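Local coordinates for protein five-membered-cyclitol-phosphate synthase (Streptomyces citricolor, PDB 6K96) that belongs to the myo-inositol-1-phosphate synthase family and binds nicotinamide-adenine-dinucleotide beside a sodium ion, at residues 45-50 against 304-309. Residues are numbered along the deposited sequence; the frame is centred on the assembly and turned at random.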
ATOM      1  N   PRO B  45       5.865 -13.026 -30.804  1.00 44.91           N
ATOM      2  CA  PRO B  45       6.906 -12.265 -31.483  1.00 43.67           C
ATOM      3  C   PRO B  45       6.779 -12.224 -33.003  1.00 41.85           C
ATOM      4  O   PRO B  45       7.486 -11.450 -33.610  1.00 41.89           O
ATOM      5  CB  PRO B  45       8.205 -13.014 -31.122  1.00 44.83           C
ATOM      6  CG  PRO B  45       7.877 -13.883 -29.917  1.00 44.92           C
ATOM      7  CD  PRO B  45       6.404 -14.180 -30.059  1.00 46.33           C
ATOM      8  N   ARG B  46       5.955 -13.086 -33.576  1.00 40.64           N
ATOM      9  CA  ARG B  46       5.610 -12.999 -35.013  1.00 41.41           C
ATOM     10  C   ARG B  46       4.140 -13.353 -35.227  1.00 41.82           C
ATOM     11  O   ARG B  46       3.619 -14.199 -34.490  1.00 42.78           O
ATOM     12  CB  ARG B  46       6.594 -13.818 -35.851  1.00 41.76           C
ATOM     13  CG  ARG B  46       7.629 -12.881 -36.462  1.00 41.85           C
ATOM     14  CD  ARG B  46       8.939 -13.483 -36.910  1.00 42.86           C
ATOM     15  NE  ARG B  46      10.032 -12.555 -36.650  1.00 42.81           N
ATOM     16  CZ  ARG B  46      10.227 -11.400 -37.286  1.00 42.68           C
ATOM     17  NH1 ARG B  46       9.405 -11.008 -38.245  1.00 42.10           N
ATOM     18  NH2 ARG B  46      11.273 -10.646 -36.972  1.00 42.51           N
ATOM     19  N   ILE B  47       3.507 -12.644 -36.155  1.00 42.39           N
ATOM     20  CA  ILE B  47       2.107 -12.861 -36.622  1.00 42.16           C
ATOM     21  C   ILE B  47       2.131 -12.771 -38.144  1.00 42.71           C
ATOM     22  O   ILE B  47       2.563 -11.730 -38.684  1.00 42.60           O
ATOM     23  CB  ILE B  47       1.127 -11.828 -36.043  1.00 41.21           C
ATOM     24  CG1 ILE B  47       1.284 -11.678 -34.530  1.00 41.34           C
ATOM     25  CG2 ILE B  47      -0.302 -12.201 -36.430  1.00 42.02           C
ATOM     26  CD1 ILE B  47       0.473 -10.538 -33.912  1.00 40.80           C
ATOM     27  N   GLY B  48       1.678 -13.828 -38.815  1.00 43.96           N
ATOM     28  CA  GLY B  48       1.994 -14.035 -40.238  1.00 44.01           C
ATOM     29  C   GLY B  48       3.375 -13.486 -40.570  1.00 45.04           C
ATOM     30  O   GLY B  48       3.423 -12.579 -41.398  1.00 44.34           O
ATOM     31  N   GLY B  49       4.434 -13.982 -39.878  1.00 46.56           N
ATOM     32  CA  GLY B  49       5.872 -13.696 -40.115  1.00 46.40           C
ATOM     33  C   GLY B  49       6.253 -12.228 -39.872  1.00 46.14           C
ATOM     34  O   GLY B  49       7.437 -11.887 -40.094  1.00 45.78           O
ATOM     35  N   ILE B  50       5.321 -11.390 -39.401  1.00 44.85           N
ATOM     36  CA  ILE B  50       5.584  -9.951 -39.097  1.00 44.85           C
ATOM     37  C   ILE B  50       6.058  -9.830 -37.661  1.00 44.50           C
ATOM     38  O   ILE B  50       5.286 -10.191 -36.754  1.00 42.76           O
ATOM     39  CB  ILE B  50       4.368  -9.028 -39.270  1.00 44.04           C
ATOM     40  CG1 ILE B  50       3.584  -9.337 -40.541  1.00 43.89           C
ATOM     41  CG2 ILE B  50       4.868  -7.594 -39.218  1.00 43.68           C
ATOM     42  CD1 ILE B  50       2.288  -8.626 -40.585  1.00 44.17           C
ATOM     43  N   ILE B 304      -2.541  -4.578 -35.375  1.00 37.91           N
ATOM     44  CA  ILE B 304      -2.087  -4.057 -36.697  1.00 39.69           C
ATOM     45  C   ILE B 304      -1.465  -5.197 -37.495  1.00 41.20           C
ATOM     46  O   ILE B 304      -1.544  -5.159 -38.732  1.00 42.53           O
ATOM     47  CB  ILE B 304      -1.127  -2.864 -36.640  1.00 39.35           C
ATOM     48  CG1 ILE B 304       0.115  -3.183 -35.811  1.00 40.16           C
ATOM     49  CG2 ILE B 304      -1.856  -1.617 -36.179  1.00 38.48           C
ATOM     50  CD1 ILE B 304       1.021  -2.002 -35.640  1.00 40.83           C
ATOM     51  N   ARG B 305      -0.839  -6.163 -36.834  1.00 42.69           N
ATOM     52  CA  ARG B 305      -0.219  -7.293 -37.562  1.00 44.13           C
ATOM     53  C   ARG B 305      -1.347  -8.259 -37.935  1.00 44.33           C
ATOM     54  O   ARG B 305      -1.236  -8.899 -39.022  1.00 44.97           O
ATOM     55  CB  ARG B 305       0.864  -8.012 -36.757  1.00 44.41           C
ATOM     56  CG  ARG B 305       2.199  -7.293 -36.637  1.00 45.29           C
ATOM     57  CD  ARG B 305       2.746  -7.352 -35.214  1.00 44.71           C
ATOM     58  NE  ARG B 305       3.451  -8.544 -34.780  1.00 45.43           N
ATOM     59  CZ  ARG B 305       3.515  -9.001 -33.518  1.00 44.84           C
ATOM     60  NH1 ARG B 305       2.908  -8.406 -32.511  1.00 44.43           N
ATOM     61  NH2 ARG B 305       4.209 -10.072 -33.245  1.00 45.56           N
ATOM     62  N   ILE B 306      -2.378  -8.390 -37.087  1.00 42.57           N
ATOM     63  CA  ILE B 306      -3.509  -9.292 -37.421  1.00 41.82           C
ATOM     64  C   ILE B 306      -4.115  -8.746 -38.702  1.00 41.08           C
ATOM     65  O   ILE B 306      -4.342  -9.534 -39.636  1.00 41.65           O
ATOM     66  CB  ILE B 306      -4.530  -9.445 -36.294  1.00 41.66           C
ATOM     67  CG1 ILE B 306      -3.931 -10.005 -35.010  1.00 42.57           C
ATOM     68  CG2 ILE B 306      -5.652 -10.346 -36.769  1.00 43.39           C
ATOM     69  CD1 ILE B 306      -4.832  -9.794 -33.799  1.00 42.88           C
ATOM     70  N   ALA B 307      -4.254  -7.422 -38.741  1.00 40.79           N
ATOM     71  CA  ALA B 307      -4.776  -6.607 -39.862  1.00 39.71           C
ATOM     72  C   ALA B 307      -3.985  -6.885 -41.136  1.00 39.96           C
ATOM     73  O   ALA B 307      -4.575  -7.430 -42.091  1.00 40.97           O
ATOM     74  CB  ALA B 307      -4.702  -5.145 -39.489  1.00 39.63           C
ATOM     75  N   ALA B 308      -2.709  -6.487 -41.173  1.00 39.83           N
ATOM     76  CA  ALA B 308      -1.854  -6.534 -42.385  1.00 39.39           C
ATOM     77  C   ALA B 308      -1.784  -7.960 -42.925  1.00 39.65           C
ATOM     78  O   ALA B 308      -2.055  -8.127 -44.128  1.00 39.95           O
ATOM     79  CB  ALA B 308      -0.498  -5.942 -42.123  1.00 38.82           C
ATOM     80  N   ALA B 309      -1.494  -8.956 -42.087  1.00 40.35           N
ATOM     81  CA  ALA B 309      -1.277 -10.350 -42.549  1.00 41.96           C
ATOM     82  C   ALA B 309      -2.555 -10.877 -43.207  1.00 42.95           C
ATOM     83  O   ALA B 309      -2.461 -11.551 -44.216  1.00 43.23           O
ATOM     84  CB  ALA B 309      -0.842 -11.239 -41.418  1.00 42.10           C
TER
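R305 leaves its helix with CG anti to the carbonyl carbon (chi1 -75°) and then bends at chi2 and chi3, while I47 holds CG1 anti to its own carbonyl carbon (chi1 -49°); the two side chains cross at about a right angle. CD1 of I47 comes down over the centre of one guanidinium face, 3.4 Å from R305 CZ. In the plane of that group, R305 NE donates a nearly straight hydrogen bond to I50 O (3.2 Å, 169° at the hydrogen). The donor stands above the I50 carbonyl plane; I47 N, 3.1 Å from I50 O, reaches it from the opposite face, so two N-H groups grip this oxygen. I47 to I50 form a type I' turn, the tip of a tight beta-hairpin with G48 and G49 at its two central positions, both at positive phi. The hairpin packs on helix 292-313, which runs beside strand 5-10 of the parallel sheet. R305 NH2 is hydrogen-bonded to R44 O, a second hold that fixes the rotation of the guanidinium. I50 slides past R305 in the opposite direction, its CG2 3.7 Å from R305 CG, and its CD1 rests on the CB atoms of A308 and A309, 4.2 Å from each. At the turn, G48 CA lies 4.2 Å from A309 CB, and D349 of helix 338-353 accepts a hydrogen bond from G48 N.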